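Local coordinates for 177aa long conserved hypothetical protein (ST1454) (Sulfolobus tokodaii, PDB 1WOZ), which probably transfers the adenosyl group of ATP to cob(I)alamin, as a PduO-type corrinoid adenosyltransferase, at residues A[36-41]-A[56-61]. Numbering follows the deposited sequence.
Sequences SFIGFA and RVQVEL
Ile-38 fits among Val-57, Gln-58 and Leu-61, the CD1 end of its longer branch going to Val-57 and Leu-61, its CG2 to Gln-58. CD1 lies 3.7 Å from CG1 of Val-57, the two side chains crossing at about a right angle, and meets CD1 of Leu-61 tip to tip at 3.8 Å. With CG1 beside the backbone N (chi1 -76°), CG2 stands anti to that N and rests 3.6 Å from CG of Gln-58 as these two side chains slide past each other in opposite directions. An alanine in place of Ile-38 would probably open a gap where CG2 and CD1 had been, so that CG1 of Val-57, CD1 of Leu-61 and CG of Gln-58 would each lose the methyl they meet across the contact.

No hydrogen bond joins 36-41 to 56-61; the polar end of Gln-58 finds its partners elsewhere. The extended Gln-58 chain brings NE2 to 3.5 Å from CA of Gly-39, where the missing side chain leaves room for the amide. NE2 donates to the carbonyl O of Asn-35, one turn earlier, and to that of Pro-105 of the second subunit, so two carbonyls hold this buried group. On 56-61, NE of Arg-56 forms a salt bridge with OE2 of Glu-60 at 2.8 Å, while OE1 bonds to Tyr-145.

The axes of 36-41 and 56-61 approach to 10.0 Å and run nearly antiparallel (167°). Leu-61 also lines the pocket of a bound polypropylene glycol oligomer, with Asp-32 and Asn-35. Helices 23-44 and 48-69 thus form an antiparallel hairpin within the helical bundle of the cobalamin adenosyltransferase family, here assembled as a trimer.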
loop_
_atom_site.group_PDB
_atom_site.type_symbol
_atom_site.label_atom_id
_atom_site.label_comp_id
_atom_site.label_asym_id
_atom_site.label_seq_id
_atom_site.Cartn_x
_atom_site.Cartn_y
_atom_site.Cartn_z
ATOM N N SER A 36 4.092 1.931 -9.187
ATOM C CA SER A 36 3.771 0.507 -9.144
ATOM C C SER A 36 2.274 0.308 -8.918
ATOM O O SER A 36 1.663 -0.557 -9.561
ATOM C CB SER A 36 4.605 -0.193 -8.066
ATOM O OG SER A 36 6.002 -0.067 -8.380
ATOM N N PHE A 37 1.662 1.092 -8.023
ATOM C CA PHE A 37 0.199 0.965 -7.865
ATOM C C PHE A 37 -0.506 1.344 -9.184
ATOM O O PHE A 37 -1.529 0.748 -9.559
ATOM C CB PHE A 37 -0.317 1.847 -6.711
ATOM C CG PHE A 37 -0.225 1.180 -5.347
ATOM C CD1 PHE A 37 -1.155 0.219 -4.961
ATOM C CD2 PHE A 37 0.832 1.474 -4.483
ATOM C CE1 PHE A 37 -1.035 -0.453 -3.727
ATOM C CE2 PHE A 37 0.979 0.813 -3.250
ATOM C CZ PHE A 37 0.041 -0.160 -2.864
ATOM N N ILE A 38 0.022 2.338 -9.893
ATOM C CA ILE A 38 -0.601 2.705 -11.166
ATOM C C ILE A 38 -0.500 1.522 -12.142
ATOM O O ILE A 38 -1.457 1.211 -12.851
ATOM C CB ILE A 38 0.057 3.958 -11.787
ATOM C CG1 ILE A 38 -0.416 5.201 -11.026
ATOM C CG2 ILE A 38 -0.363 4.104 -13.262
ATOM C CD1 ILE A 38 0.387 6.482 -11.316
ATOM N N GLY A 39 0.659 0.858 -12.158
ATOM C CA GLY A 39 0.844 -0.293 -13.021
ATOM C C GLY A 39 -0.186 -1.352 -12.653
ATOM O O GLY A 39 -0.743 -2.008 -13.541
ATOM N N PHE A 40 -0.449 -1.520 -11.350
ATOM C CA PHE A 40 -1.441 -2.510 -10.889
ATOM C C PHE A 40 -2.853 -2.083 -11.346
ATOM O O PHE A 40 -3.623 -2.892 -11.871
ATOM C CB PHE A 40 -1.355 -2.663 -9.348
ATOM C CG PHE A 40 -2.348 -3.652 -8.758
ATOM C CD1 PHE A 40 -3.165 -3.280 -7.691
ATOM C CD2 PHE A 40 -2.447 -4.953 -9.250
ATOM C CE1 PHE A 40 -4.069 -4.187 -7.114
ATOM C CE2 PHE A 40 -3.352 -5.871 -8.681
ATOM C CZ PHE A 40 -4.158 -5.483 -7.614
ATOM N N ALA A 41 -3.188 -0.806 -11.198
ATOM C CA ALA A 41 -4.514 -0.327 -11.645
ATOM C C ALA A 41 -4.700 -0.592 -13.157
ATOM O O ALA A 41 -5.774 -1.042 -13.608
ATOM C CB ALA A 41 -4.644 1.133 -11.389
ATOM N N ARG A 56 0.696 7.006 -19.751
ATOM C CA ARG A 56 1.409 8.276 -19.942
ATOM C C ARG A 56 1.869 8.820 -18.584
ATOM O O ARG A 56 2.982 9.358 -18.452
ATOM C CB ARG A 56 0.522 9.309 -20.655
ATOM C CG ARG A 56 1.065 10.746 -20.572
ATOM C CD ARG A 56 0.351 11.647 -21.576
ATOM N NE ARG A 56 0.768 13.039 -21.449
ATOM C CZ ARG A 56 0.355 14.004 -22.267
ATOM N NH1 ARG A 56 -0.484 13.712 -23.257
ATOM N NH2 ARG A 56 0.787 15.244 -22.105
ATOM N N VAL A 57 1.012 8.706 -17.573
ATOM C CA VAL A 57 1.398 9.144 -16.239
ATOM C C VAL A 57 2.661 8.389 -15.748
ATOM O O VAL A 57 3.546 8.986 -15.152
ATOM C CB VAL A 57 0.259 8.905 -15.189
ATOM C CG1 VAL A 57 0.782 9.194 -13.772
ATOM C CG2 VAL A 57 -0.938 9.835 -15.489
ATOM N N GLN A 58 2.737 7.083 -15.980
ATOM C CA GLN A 58 3.912 6.327 -15.530
ATOM C C GLN A 58 5.211 6.866 -16.158
ATOM O O GLN A 58 6.240 7.001 -15.495
ATOM C CB GLN A 58 3.773 4.858 -15.882
ATOM C CG GLN A 58 2.604 4.151 -15.226
ATOM C CD GLN A 58 2.746 2.667 -15.406
ATOM O OE1 GLN A 58 2.549 2.149 -16.494
ATOM N NE2 GLN A 58 3.138 1.975 -14.339
ATOM N N VAL A 59 5.151 7.170 -17.443
ATOM C CA VAL A 59 6.328 7.711 -18.114
ATOM C C VAL A 59 6.674 9.052 -17.448
ATOM O O VAL A 59 7.845 9.315 -17.132
ATOM C CB VAL A 59 6.035 7.942 -19.611
ATOM C CG1 VAL A 59 7.161 8.776 -20.242
ATOM C CG2 VAL A 59 5.867 6.584 -20.317
ATOM N N GLU A 60 5.657 9.891 -17.227
ATOM C CA GLU A 60 5.886 11.206 -16.622
ATOM C C GLU A 60 6.380 11.133 -15.183
ATOM O O GLU A 60 7.092 12.042 -14.729
ATOM C CB GLU A 60 4.637 12.102 -16.782
ATOM C CG GLU A 60 4.306 12.302 -18.267
ATOM C CD GLU A 60 3.100 13.195 -18.562
ATOM O OE1 GLU A 60 2.306 13.539 -17.652
ATOM O OE2 GLU A 60 2.952 13.545 -19.745
ATOM N N LEU A 61 6.046 10.057 -14.465
ATOM C CA LEU A 61 6.579 9.908 -13.110
ATOM C C LEU A 61 8.091 9.665 -13.243
ATOM O O LEU A 61 8.877 10.091 -12.389
ATOM C CB LEU A 61 5.919 8.737 -12.348
ATOM C CG LEU A 61 4.450 9.011 -11.972
ATOM C CD1 LEU A 61 3.912 7.879 -11.113
ATOM C CD2 LEU A 61 4.347 10.337 -11.188
#